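Local coordinates for protein lantibiotic dehydratase (Microbispora corallina, PDB 5EHK) that probably dehydrates serine and threonine residues of the NAI-107 precursor peptide, using glutamyl-tRNA to activate their hydroxyl groups before glutamate is eliminated, at residues A[524-529]-A[733-738]; A[130-135]-A[144-149]; A[690-695]-A[722-727]; A[506-511]-A[763-768]; A[499-504]-A[661-666]. All coordinates share one frame; numbering follows the deposited sequence.

Overall arrangement
Interactions 3, 4 and 5 are buried, interaction 2 is partly buried and interaction 1 lies at the surface. The surface contact is the one with a hydrogen bond across its segments, from an arginine to a backbone carbonyl; the other four have none. In interaction 2 a phenylalanine packs against a tyrosine ring and the aliphatic part of an arginine, methyl groups cover tryptophan faces in interactions 3 and 5, and interaction 4 rests valine methyls and a histidine ring on a turn. Interactions 4 and 5 share strand 500-508. Interactions 1 and 3 are joined by neighbouring strands 735-739 and 726-730, where Leu-738 N lies 2.9 Å from Val-727 O. Interaction 2 touches interaction 1 through Ile-134.

Interaction 1 (A[524-529]-A[733-738]); sequences LAPGPG and DQRLLL
Arg-735 reaches across to Pro-526 with an arm that runs straight from CG to NE. The start of the chain is set by chi1 of -69°, which puts CG beside the backbone N and opposite the carbonyl carbon. CB and CG only carry the arm outward. Contact begins loosely at CD, which lies 4.2 Å from Pro-526 CG. One atom further on, NE comes to 3.4 Å from Pro-526 CG, so the charged end starts by brushing the pyrrolidine ring. CZ is then 3.4 Å from Pro-526 O, and at the tip NH2 points at that same carbonyl oxygen. The oxygen sits at the edge of the guanidinium, near its plane, as expected for a donor meeting a backbone acceptor. The modelled NH2 to Pro-526 O separation of 2.3 Å is too short to trust, so the hydrogen bond is plausible in direction and doubtful in length. Gly-527 CA comes in obliquely, 3.4 Å from Arg-735 NH2. Glu-785 adds a long, weak ion pair at NE, while Arg-139 brings a like charge close to NH1. The proline lies in the loop that follows strand 521-524, and the arginine lies where the chain enters strand 735-739. That strand pairs with strand 726-730, and Leu-736 and Leu-738 pack on helices 119-138 and 743-755.

Interaction 2 (A[130-135]-A[144-149]); sequences LRYDIR and GLFAGV
In both Tyr-132 and Phe-146, CG stands beside the backbone N and opposite the carbonyl carbon, with chi1 of -73° in the tyrosine and -65° in the phenylalanine, and from these starting points the two rings come together. Arg-135 differs. Its CG lies across from the backbone N, at chi1 of -162°, and the chain runs extended from there to NE, which brings CD against the base of the phenylalanine. The CZ end of Phe-146 fits against the inner part of the tyrosine, 3.3 Å from Tyr-132 CD1, and Phe-146 CE1 lies 3.6 Å from Tyr-132 CB. The ring planes are near parallel, but the rings are slid so far apart, with centroids 5.2 Å from each other, that they barely overlap. At the other end of the phenylalanine, Arg-135 CD is 3.7 Å from both Phe-146 CB and CG, and the two side chains cross at about a right angle. A third neighbour is the helix backbone: Tyr-132 O approaches the edge of the phenyl ring near its plane, 3.1 Å from Phe-146 CE1. Beyond these segments, Ala-94 of helix 92-98 also packs on Phe-146, and Arg-135 touches Phe-143. With no hydrogen bond between the segments, helix 119-138 and the turn leading into strand 147-155 are held by shape and dispersion. The carbonyl beside the ring edge probably adds a mild electrostatic attraction to the positive rim of C-H groups.

Interaction 3 (A[690-695]-A[722-727]); sequences PLWRMD and NVPRRV
Val-723 places one methyl, CG2, over a face of the Trp-692 indole, and this is the tight part of the contact. CG2 stands 3.5 Å from the centroid of the five-membered ring and only 17° off its normal, a CH-pi contact, with Trp-692 CD1 nearest at 3.4 Å. With chi1 of 177° it is CG1 that lies opposite the backbone N, which leaves CG2 turned to the indole. Pro-724 follows at the far end of the ring system: its CD is 3.4 Å from Trp-692 CH2, in an oblique approach. Trp-692 NE1, at the rim, donates to Trp-721 O. Asn-722 makes the looser, exposed side. Only its backbone comes close, with O 3.6 Å from Trp-692 CZ2, and that carbonyl accepts a hydrogen bond from Arg-475. Apart from the indole contact, Arg-693 NE forms a salt bridge with Asp-695 OD1 at 2.8 Å. The NH2 of the same arginine completes a side-on grip on the other carboxylate oxygen. Ala-460 of the second subunit packs against this pair. In the fold, Asn-722 is the first residue to leave helix 707-721, with positive phi. Strands 685-693 and 726-730 both pair antiparallel with strand 760-763, and the indole also touches Ala-761 and Gln-763 of that strand and Trp-717 of the helix.

Interaction 4 (A[506-511]-A[763-768]); sequences HVVAPS and QVAGDE
Val-508 and His-506, two residues apart on one strand, both turn toward the loop at Ala-765. In Val-508, chi1 of -74° puts CG1 opposite the carbonyl carbon and CG2 between that carbon and the backbone N, so the two methyls spread over successive residues. CG1 lies 4.0 Å from Ala-765 O, and CG2 is 4.1 Å from Gly-766 N. His-506 has a similar first torsion, with the ring twisted so that CD2 comes obliquely to 4.2 Å from Ala-765 CB, while ND1 is hydrogen-bonded to Ala-784 O. The distances are those of plain van der Waals contact. Ala-765 and Gly-766 are the middle residues of a type II beta-turn, closed by Asp-767 N donating to Val-764 O at 3.1 Å; the glycine takes the positive phi, 100°, that this turn requires. Across the base of the loop, Gln-763 stays extended through its first two torsions and sends NE2 to Glu-768 OE1, 2.8 Å at an angle of 158°, reaching the carboxylate on its anti side. The same oxygen also pairs with Arg-475. Strand 500-508 runs between strands 521-524 and 785-792, and Ala-765 also touches Val-523 of the former. Beyond Val-508 the chain passes to Ser-511, which N-caps helix 512-516, while the turn at Ala-765 opens the long loop that leads from strand 760-763 to strand 785-792.

Interaction 5 (A[499-504]-A[661-666]); sequences NSLELG and RLWEPW
Strand 500-508 presents two leucines to the loop between helix 647-656 and strand 676-682, and Trp-663 of that loop lies against them. Both leucines cover the same face of the indole. Leu-501 CD1 sits over the five-membered ring, 3.8 Å from its centroid and 15° off the normal. Leu-503 CD2 does the same over the six-membered ring at 3.6 Å, so each ring has its own CH-pi contact. Leu-501 adds its CB, 3.7 Å from Trp-663 NE1, whereas Leu-503 touches by its end, with CD2 3.4 Å from Trp-663 CH2. Trp-663 reaches them with CG placed between its backbone N and carbonyl carbon, chi1 78°. The i, i+2 spacing along the strand lets both leucines reach this face, Leu-501 starting toward it, and the strand pairs antiparallel with strand 785-792 through Leu-501 with Leu-790 and Leu-503 with Val-788. Helix 380-395 joins the cluster: Ala-390 packs on Leu-503 and Leu-393 on Trp-663. Glu-502, between the leucines, starts away from the tryptophan, leaving just its backbone O 3.9 Å from Trp-663 CZ2. Its buried carboxylate is bound by Gly-534 N, Thr-536 OG1 and Ser-530 OG.

Interaction 1 (A[524-529]-A[733-738])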
# COMPACT_ATOMS: atom_id res chain seq x y z
N LEU A 524 15.36 29.40 10.56
CA LEU A 524 15.27 28.06 11.14
C LEU A 524 16.38 27.20 10.57
O LEU A 524 16.50 27.07 9.37
CB LEU A 524 13.92 27.41 10.86
CG LEU A 524 12.79 27.67 11.85
CD1 LEU A 524 12.84 29.09 12.42
CD2 LEU A 524 11.45 27.45 11.16
N ALA A 525 17.20 26.63 11.45
CA ALA A 525 18.43 25.98 11.03
C ALA A 525 18.13 24.62 10.41
O ALA A 525 17.10 24.01 10.72
CB ALA A 525 19.37 25.84 12.20
N PRO A 526 19.02 24.13 9.54
CA PRO A 526 18.87 22.76 9.05
C PRO A 526 19.16 21.75 10.17
O PRO A 526 19.86 22.07 11.13
CB PRO A 526 19.92 22.65 7.94
CG PRO A 526 20.97 23.65 8.33
CD PRO A 526 20.21 24.79 8.97
N GLY A 527 18.62 20.55 10.04
CA GLY A 527 18.79 19.52 11.05
C GLY A 527 17.45 19.28 11.73
O GLY A 527 16.53 20.09 11.56
N PRO A 528 17.33 18.17 12.48
CA PRO A 528 16.09 17.90 13.22
C PRO A 528 15.94 18.73 14.50
O PRO A 528 16.93 19.08 15.16
CB PRO A 528 16.20 16.41 13.56
CG PRO A 528 17.66 16.16 13.63
CD PRO A 528 18.29 17.06 12.59
N GLY A 529 14.69 19.07 14.82
CA GLY A 529 14.37 19.68 16.09
C GLY A 529 14.09 18.58 17.10
O GLY A 529 14.32 17.39 16.82
N ASP A 733 24.69 14.43 6.24
CA ASP A 733 25.94 14.42 7.01
C ASP A 733 26.74 15.74 7.05
O ASP A 733 27.53 15.94 7.98
CB ASP A 733 26.84 13.26 6.57
CG ASP A 733 26.46 11.94 7.25
OD1 ASP A 733 26.39 11.92 8.50
OD2 ASP A 733 26.21 10.95 6.53
N GLN A 734 26.54 16.63 6.07
CA GLN A 734 27.32 17.88 6.03
C GLN A 734 26.50 19.16 5.84
O GLN A 734 25.55 19.23 5.06
CB GLN A 734 28.44 17.83 4.98
CG GLN A 734 27.98 17.94 3.55
CD GLN A 734 27.43 16.65 3.01
OE1 GLN A 734 27.32 15.65 3.73
NE2 GLN A 734 27.09 16.64 1.72
N ARG A 735 26.89 20.16 6.62
CA ARG A 735 26.63 21.55 6.30
C ARG A 735 27.99 22.00 5.79
O ARG A 735 29.01 21.74 6.44
CB ARG A 735 26.27 22.30 7.57
CG ARG A 735 24.93 21.91 8.18
CD ARG A 735 24.77 22.51 9.57
NE ARG A 735 23.46 22.24 10.15
CZ ARG A 735 23.11 21.09 10.73
NH1 ARG A 735 23.97 20.08 10.80
NH2 ARG A 735 21.90 20.93 11.23
N LEU A 736 28.03 22.64 4.63
CA LEU A 736 29.31 23.03 4.06
C LEU A 736 29.31 24.43 3.45
O LEU A 736 28.77 24.65 2.36
CB LEU A 736 29.79 21.98 3.06
CG LEU A 736 31.30 21.80 2.98
CD1 LEU A 736 31.89 21.72 4.38
CD2 LEU A 736 31.66 20.55 2.17
N LEU A 737 29.89 25.38 4.19
CA LEU A 737 29.98 26.78 3.75
C LEU A 737 31.05 26.89 2.70
O LEU A 737 32.24 26.73 2.98
CB LEU A 737 30.37 27.67 4.93
CG LEU A 737 29.79 29.09 5.04
CD1 LEU A 737 29.44 29.63 3.67
CD2 LEU A 737 28.58 29.10 5.94
N LEU A 738 30.63 27.18 1.47
CA LEU A 738 31.58 27.24 0.37
C LEU A 738 31.53 28.60 -0.30
O LEU A 738 30.46 29.15 -0.55
CB LEU A 738 31.30 26.15 -0.69
CG LEU A 738 31.35 24.66 -0.32
CD1 LEU A 738 30.88 23.86 -1.52
CD2 LEU A 738 32.73 24.22 0.16

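Interaction 2 (A[130-135]-A[144-149])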
# COMPACT_ATOMS: atom_id res chain seq x y z
N LEU A 130 41.04 20.46 4.01
CA LEU A 130 40.23 21.61 3.64
C LEU A 130 38.85 21.52 4.27
O LEU A 130 38.29 22.53 4.69
CB LEU A 130 40.11 21.72 2.12
CG LEU A 130 39.32 22.90 1.55
CD1 LEU A 130 39.91 24.21 2.02
CD2 LEU A 130 39.29 22.82 0.03
N ARG A 131 38.30 20.31 4.33
CA ARG A 131 37.01 20.08 4.96
C ARG A 131 37.09 20.46 6.43
O ARG A 131 36.16 21.06 6.96
CB ARG A 131 36.58 18.63 4.81
CG ARG A 131 36.29 18.23 3.40
CD ARG A 131 35.99 16.76 3.30
NE ARG A 131 35.97 16.34 1.91
CZ ARG A 131 34.92 16.51 1.11
NH1 ARG A 131 33.80 17.07 1.58
NH2 ARG A 131 34.97 16.11 -0.16
N TYR A 132 38.18 20.05 7.08
CA TYR A 132 38.40 20.35 8.49
C TYR A 132 38.67 21.84 8.78
O TYR A 132 38.33 22.35 9.85
CB TYR A 132 39.53 19.48 9.04
CG TYR A 132 39.17 18.01 9.25
CD1 TYR A 132 38.01 17.65 9.94
CD2 TYR A 132 39.97 17.00 8.74
CE1 TYR A 132 37.68 16.32 10.12
CE2 TYR A 132 39.64 15.68 8.91
CZ TYR A 132 38.50 15.34 9.61
OH TYR A 132 38.18 14.02 9.78
N ASP A 133 39.29 22.54 7.83
CA ASP A 133 39.59 23.96 8.00
C ASP A 133 38.27 24.72 7.95
O ASP A 133 37.88 25.35 8.93
CB ASP A 133 40.52 24.42 6.85
CG ASP A 133 41.13 25.82 7.08
OD1 ASP A 133 40.49 26.70 7.70
OD2 ASP A 133 42.27 26.03 6.60
N ILE A 134 37.58 24.59 6.82
CA ILE A 134 36.27 25.18 6.62
C ILE A 134 35.36 24.91 7.80
O ILE A 134 34.65 25.81 8.26
CB ILE A 134 35.61 24.60 5.36
CG1 ILE A 134 36.42 25.00 4.14
CG2 ILE A 134 34.17 25.08 5.22
CD1 ILE A 134 35.81 24.61 2.84
N ARG A 135 35.39 23.68 8.31
CA ARG A 135 34.55 23.32 9.44
C ARG A 135 34.87 24.17 10.64
O ARG A 135 33.97 24.73 11.26
CB ARG A 135 34.70 21.87 9.85
CG ARG A 135 33.55 21.40 10.70
CD ARG A 135 33.90 20.26 11.62
NE ARG A 135 32.66 19.65 12.10
CZ ARG A 135 32.09 18.59 11.54
NH1 ARG A 135 32.67 17.97 10.51
NH2 ARG A 135 30.95 18.12 12.04
N GLY A 144 34.57 18.10 17.72
CA GLY A 144 35.66 17.84 18.65
C GLY A 144 36.26 19.13 19.16
O GLY A 144 35.76 19.73 20.11
N LEU A 145 37.34 19.57 18.51
CA LEU A 145 37.90 20.89 18.77
C LEU A 145 37.53 21.88 17.67
O LEU A 145 38.09 22.98 17.59
CB LEU A 145 39.41 20.83 18.91
CG LEU A 145 39.88 20.16 20.19
CD1 LEU A 145 41.20 19.45 19.96
CD2 LEU A 145 39.99 21.23 21.28
N PHE A 146 36.57 21.51 16.83
CA PHE A 146 36.15 22.37 15.74
C PHE A 146 35.06 23.32 16.20
O PHE A 146 34.99 24.46 15.75
CB PHE A 146 35.65 21.53 14.57
CG PHE A 146 36.72 20.70 13.95
CD1 PHE A 146 37.48 21.20 12.90
CD2 PHE A 146 36.99 19.43 14.41
CE1 PHE A 146 38.47 20.44 12.32
CE2 PHE A 146 37.98 18.66 13.84
CZ PHE A 146 38.73 19.17 12.79
N ALA A 147 34.20 22.86 17.10
CA ALA A 147 33.06 23.67 17.52
C ALA A 147 32.53 23.23 18.87
O ALA A 147 32.83 22.13 19.33
CB ALA A 147 31.97 23.60 16.48
N GLY A 148 31.75 24.10 19.50
CA GLY A 148 31.29 23.84 20.85
C GLY A 148 30.14 24.71 21.27
O GLY A 148 29.54 25.38 20.43
N VAL A 149 29.85 24.73 22.57
CA VAL A 149 28.62 25.33 23.08
C VAL A 149 28.86 26.45 24.09
O VAL A 149 29.95 26.56 24.66
CB VAL A 149 27.72 24.27 23.76
CG1 VAL A 149 27.33 23.19 22.76
CG2 VAL A 149 28.45 23.63 24.92

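Interaction 3 (A[690-695]-A[722-727])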
# COMPACT_ATOMS: atom_id res chain seq x y z
N PRO A 690 16.33 29.37 1.14
CA PRO A 690 16.23 29.16 -0.31
C PRO A 690 17.08 27.98 -0.74
O PRO A 690 18.04 27.62 -0.05
CB PRO A 690 16.75 30.48 -0.91
CG PRO A 690 16.61 31.47 0.18
CD PRO A 690 16.90 30.69 1.44
N LEU A 691 16.73 27.39 -1.88
CA LEU A 691 17.13 26.03 -2.22
C LEU A 691 17.47 25.76 -3.69
O LEU A 691 16.62 25.94 -4.57
CB LEU A 691 15.96 25.16 -1.86
CG LEU A 691 16.32 24.11 -0.85
CD1 LEU A 691 15.01 23.49 -0.37
CD2 LEU A 691 17.22 23.13 -1.59
N TRP A 692 18.68 25.29 -3.96
CA TRP A 692 19.07 24.95 -5.34
C TRP A 692 19.43 23.47 -5.50
O TRP A 692 20.35 22.99 -4.84
CB TRP A 692 20.28 25.79 -5.79
CG TRP A 692 19.95 27.21 -6.10
CD1 TRP A 692 19.54 27.70 -7.29
CD2 TRP A 692 20.01 28.32 -5.20
NE1 TRP A 692 19.32 29.05 -7.20
CE2 TRP A 692 19.61 29.46 -5.92
CE3 TRP A 692 20.36 28.47 -3.85
CZ2 TRP A 692 19.54 30.73 -5.34
CZ3 TRP A 692 20.29 29.71 -3.29
CH2 TRP A 692 19.88 30.83 -4.03
N ARG A 693 18.74 22.75 -6.37
CA ARG A 693 19.16 21.37 -6.64
C ARG A 693 20.40 21.43 -7.49
O ARG A 693 20.66 22.44 -8.12
CB ARG A 693 18.09 20.56 -7.35
CG ARG A 693 16.75 20.49 -6.64
CD ARG A 693 15.83 19.47 -7.33
NE ARG A 693 16.48 18.17 -7.48
CZ ARG A 693 15.99 17.06 -6.96
NH1 ARG A 693 14.84 17.09 -6.30
NH2 ARG A 693 16.63 15.92 -7.11
N MET A 694 21.19 20.36 -7.49
CA MET A 694 22.42 20.33 -8.29
C MET A 694 22.51 19.16 -9.28
O MET A 694 23.62 18.73 -9.59
CB MET A 694 23.65 20.32 -7.37
CG MET A 694 23.69 21.43 -6.36
SD MET A 694 25.25 21.45 -5.46
CE MET A 694 25.47 19.70 -5.27
N ASP A 695 21.37 18.66 -9.76
CA ASP A 695 21.32 17.53 -10.70
C ASP A 695 22.17 17.76 -11.97
O ASP A 695 23.01 16.94 -12.35
CB ASP A 695 19.88 17.26 -11.14
CG ASP A 695 18.90 17.20 -9.98
OD1 ASP A 695 18.52 18.27 -9.46
OD2 ASP A 695 18.49 16.09 -9.59
N ASN A 722 20.59 31.84 -10.86
CA ASN A 722 20.94 32.97 -10.01
C ASN A 722 21.45 32.52 -8.63
O ASN A 722 21.04 33.04 -7.59
CB ASN A 722 19.76 33.94 -9.87
CG ASN A 722 20.18 35.29 -9.29
OD1 ASN A 722 21.33 35.74 -9.43
ND2 ASN A 722 19.25 35.92 -8.58
N VAL A 723 22.39 31.58 -8.65
CA VAL A 723 23.01 31.08 -7.44
C VAL A 723 24.06 32.07 -6.98
O VAL A 723 24.94 32.46 -7.76
CB VAL A 723 23.67 29.70 -7.69
CG1 VAL A 723 24.39 29.16 -6.46
CG2 VAL A 723 22.65 28.72 -8.21
N PRO A 724 23.98 32.48 -5.71
CA PRO A 724 24.97 33.36 -5.09
C PRO A 724 26.38 32.79 -5.12
O PRO A 724 26.60 31.61 -5.43
CB PRO A 724 24.46 33.50 -3.65
CG PRO A 724 23.45 32.41 -3.47
CD PRO A 724 22.85 32.21 -4.82
N ARG A 725 27.36 33.63 -4.83
CA ARG A 725 28.75 33.21 -4.85
C ARG A 725 28.99 32.30 -3.64
O ARG A 725 29.74 31.32 -3.72
CB ARG A 725 29.66 34.44 -4.87
CG ARG A 725 31.14 34.18 -4.94
CD ARG A 725 31.87 35.50 -4.94
NE ARG A 725 31.63 36.24 -3.69
CZ ARG A 725 32.37 36.12 -2.59
NH1 ARG A 725 33.41 35.30 -2.59
NH2 ARG A 725 32.08 36.81 -1.50
N ARG A 726 28.34 32.62 -2.52
CA ARG A 726 28.44 31.78 -1.32
C ARG A 726 27.19 30.94 -1.12
O ARG A 726 26.04 31.43 -1.20
CB ARG A 726 28.75 32.61 -0.07
CG ARG A 726 30.20 33.08 0.05
CD ARG A 726 30.31 34.27 0.98
NE ARG A 726 29.61 35.43 0.44
CZ ARG A 726 29.49 36.61 1.05
NH1 ARG A 726 29.99 36.78 2.27
NH2 ARG A 726 28.83 37.59 0.46
N VAL A 727 27.42 29.65 -0.87
CA VAL A 727 26.33 28.72 -0.65
C VAL A 727 26.66 27.83 0.54
O VAL A 727 27.82 27.64 0.89
CB VAL A 727 26.03 27.86 -1.89
CG1 VAL A 727 25.49 28.72 -3.03
CG2 VAL A 727 27.26 27.12 -2.33

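Interaction 4 (A[506-511]-A[763-768])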
# COMPACT_ATOMS: atom_id res chain seq x y z
N HIS A 506 19.38 30.39 13.34
CA HIS A 506 20.34 31.45 13.13
C HIS A 506 19.59 32.75 13.35
O HIS A 506 18.46 32.93 12.85
CB HIS A 506 20.83 31.45 11.68
CG HIS A 506 21.63 30.25 11.29
ND1 HIS A 506 22.71 29.81 12.02
CD2 HIS A 506 21.53 29.43 10.21
CE1 HIS A 506 23.24 28.75 11.42
NE2 HIS A 506 22.54 28.50 10.32
N VAL A 507 20.19 33.66 14.11
CA VAL A 507 19.70 35.04 14.19
C VAL A 507 20.71 35.93 13.51
O VAL A 507 21.89 35.89 13.84
CB VAL A 507 19.50 35.51 15.63
CG1 VAL A 507 18.98 36.93 15.62
CG2 VAL A 507 18.53 34.60 16.35
N VAL A 508 20.26 36.71 12.53
CA VAL A 508 21.17 37.59 11.78
C VAL A 508 20.68 39.04 11.66
O VAL A 508 19.48 39.32 11.63
CB VAL A 508 21.51 37.05 10.40
CG1 VAL A 508 22.47 35.89 10.51
CG2 VAL A 508 20.24 36.67 9.66
N ALA A 509 21.64 39.96 11.59
CA ALA A 509 21.37 41.40 11.57
C ALA A 509 22.61 42.09 11.06
O ALA A 509 23.68 41.50 11.06
CB ALA A 509 21.01 41.89 12.98
N PRO A 510 22.49 43.34 10.60
CA PRO A 510 23.66 44.13 10.18
C PRO A 510 24.61 44.49 11.35
O PRO A 510 25.85 44.55 11.18
CB PRO A 510 23.05 45.38 9.57
CG PRO A 510 21.62 45.01 9.26
CD PRO A 510 21.22 44.03 10.29
N SER A 511 24.03 44.74 12.51
CA SER A 511 24.80 45.13 13.69
C SER A 511 24.00 44.79 14.94
O SER A 511 22.76 44.74 14.87
CB SER A 511 25.06 46.63 13.63
OG SER A 511 23.83 47.34 13.62
N GLN A 763 21.14 29.27 0.27
CA GLN A 763 21.57 30.63 0.45
C GLN A 763 21.87 30.84 1.93
O GLN A 763 21.04 30.50 2.79
CB GLN A 763 20.52 31.63 -0.03
CG GLN A 763 21.00 33.07 0.07
CD GLN A 763 20.09 34.05 -0.65
OE1 GLN A 763 18.86 33.93 -0.62
NE2 GLN A 763 20.70 35.06 -1.28
N VAL A 764 23.06 31.37 2.21
CA VAL A 764 23.52 31.66 3.56
C VAL A 764 22.64 32.70 4.26
O VAL A 764 22.22 33.69 3.66
CB VAL A 764 24.95 32.18 3.51
CG1 VAL A 764 25.47 32.48 4.91
CG2 VAL A 764 25.83 31.17 2.82
N ALA A 765 22.39 32.47 5.55
CA ALA A 765 21.53 33.35 6.32
C ALA A 765 22.11 34.76 6.34
O ALA A 765 23.26 34.96 6.75
CB ALA A 765 21.41 32.82 7.75
N GLY A 766 21.34 35.73 5.86
CA GLY A 766 21.77 37.11 5.89
C GLY A 766 22.32 37.62 4.57
O GLY A 766 22.41 38.82 4.35
N ASP A 767 22.73 36.71 3.70
CA ASP A 767 23.30 37.09 2.42
C ASP A 767 22.29 37.84 1.55
O ASP A 767 22.65 38.82 0.90
CB ASP A 767 23.82 35.85 1.68
CG ASP A 767 24.77 36.19 0.55
OD1 ASP A 767 25.46 37.23 0.64
OD2 ASP A 767 24.82 35.43 -0.43
N GLU A 768 21.04 37.39 1.55
CA GLU A 768 20.00 37.96 0.69
C GLU A 768 19.69 39.42 1.02
O GLU A 768 19.25 40.18 0.16
CB GLU A 768 18.73 37.11 0.75
CG GLU A 768 17.56 37.65 -0.06
CD GLU A 768 17.80 37.59 -1.57
OE1 GLU A 768 18.86 37.09 -1.99
OE2 GLU A 768 16.92 38.03 -2.34

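Interaction 5 (A[499-504]-A[661-666])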
# COMPACT_ATOMS: atom_id res chain seq x y z
N ASN A 499 3.61 19.47 25.00
CA ASN A 499 4.27 19.96 26.21
C ASN A 499 5.47 20.86 25.91
O ASN A 499 5.57 21.94 26.46
CB ASN A 499 4.73 18.82 27.11
CG ASN A 499 3.62 17.85 27.45
OD1 ASN A 499 2.48 18.24 27.71
ND2 ASN A 499 3.96 16.57 27.49
N SER A 500 6.36 20.43 25.02
CA SER A 500 7.54 21.24 24.74
C SER A 500 8.19 20.97 23.37
O SER A 500 7.77 20.10 22.63
CB SER A 500 8.56 21.10 25.88
OG SER A 500 9.26 19.86 25.87
N LEU A 501 9.20 21.76 23.01
CA LEU A 501 9.91 21.59 21.75
C LEU A 501 11.22 22.39 21.75
O LEU A 501 11.48 23.14 22.68
CB LEU A 501 9.03 21.97 20.55
CG LEU A 501 8.61 23.42 20.40
CD1 LEU A 501 8.56 23.76 18.93
CD2 LEU A 501 7.25 23.70 21.08
N GLU A 502 12.05 22.19 20.72
CA GLU A 502 13.31 22.90 20.57
C GLU A 502 13.52 23.24 19.12
O GLU A 502 13.49 22.36 18.27
CB GLU A 502 14.48 22.05 21.10
CG GLU A 502 14.47 21.90 22.63
CD GLU A 502 15.59 21.02 23.19
OE1 GLU A 502 16.10 20.12 22.47
OE2 GLU A 502 15.93 21.23 24.37
N LEU A 503 13.70 24.52 18.82
CA LEU A 503 14.04 24.96 17.47
C LEU A 503 15.48 25.42 17.55
O LEU A 503 15.90 26.03 18.52
CB LEU A 503 13.12 26.11 17.02
CG LEU A 503 11.63 25.78 17.02
CD1 LEU A 503 10.75 27.00 16.77
CD2 LEU A 503 11.32 24.67 15.99
N GLY A 504 16.27 25.08 16.54
CA GLY A 504 17.61 25.61 16.47
C GLY A 504 17.55 26.65 15.40
O GLY A 504 16.96 26.38 14.36
N ARG A 661 -0.26 16.97 19.25
CA ARG A 661 0.00 17.31 17.86
C ARG A 661 1.42 17.88 17.66
O ARG A 661 1.79 18.88 18.27
CB ARG A 661 -1.06 18.28 17.35
CG ARG A 661 -0.80 18.79 15.96
CD ARG A 661 -2.02 19.46 15.39
NE ARG A 661 -1.85 19.74 13.97
CZ ARG A 661 -2.84 20.10 13.15
NH1 ARG A 661 -4.09 20.24 13.59
NH2 ARG A 661 -2.55 20.33 11.88
N LEU A 662 2.23 17.22 16.84
CA LEU A 662 3.67 17.49 16.81
C LEU A 662 4.13 18.31 15.63
O LEU A 662 3.93 17.92 14.49
CB LEU A 662 4.42 16.17 16.79
CG LEU A 662 4.11 15.10 17.83
CD1 LEU A 662 4.90 13.87 17.43
CD2 LEU A 662 4.52 15.56 19.19
N TRP A 663 4.80 19.43 15.90
CA TRP A 663 5.28 20.32 14.86
C TRP A 663 6.30 19.59 13.96
O TRP A 663 6.95 18.63 14.39
CB TRP A 663 5.92 21.56 15.51
CG TRP A 663 7.28 21.24 15.98
CD1 TRP A 663 7.62 20.59 17.14
CD2 TRP A 663 8.50 21.47 15.28
NE1 TRP A 663 8.98 20.43 17.21
CE2 TRP A 663 9.55 20.95 16.08
CE3 TRP A 663 8.81 22.07 14.05
CZ2 TRP A 663 10.89 21.01 15.69
CZ3 TRP A 663 10.14 22.13 13.66
CH2 TRP A 663 11.17 21.61 14.48
N GLU A 664 6.45 20.02 12.71
CA GLU A 664 7.49 19.48 11.82
C GLU A 664 8.06 20.63 11.05
O GLU A 664 7.42 21.67 10.91
CB GLU A 664 6.88 18.52 10.81
CG GLU A 664 6.07 17.39 11.35
CD GLU A 664 5.74 16.38 10.27
OE1 GLU A 664 5.80 16.74 9.07
OE2 GLU A 664 5.39 15.23 10.62
N PRO A 665 9.25 20.44 10.47
CA PRO A 665 9.81 21.44 9.56
C PRO A 665 8.88 21.77 8.40
O PRO A 665 7.92 21.06 8.16
CB PRO A 665 11.04 20.75 9.03
CG PRO A 665 11.49 19.94 10.15
CD PRO A 665 10.25 19.41 10.80
N TRP A 666 9.21 22.84 7.68
CA TRP A 666 8.48 23.24 6.49
C TRP A 666 8.51 22.12 5.45
O TRP A 666 9.58 21.59 5.10
CB TRP A 666 9.08 24.55 5.92
CG TRP A 666 8.46 24.95 4.63
CD1 TRP A 666 8.92 24.67 3.37
CD2 TRP A 666 7.25 25.70 4.46
NE1 TRP A 666 8.08 25.20 2.43
CE2 TRP A 666 7.04 25.83 3.07
CE3 TRP A 666 6.33 26.27 5.34
CZ2 TRP A 666 5.93 26.51 2.55
CZ3 TRP A 666 5.23 26.95 4.83
CH2 TRP A 666 5.04 27.06 3.44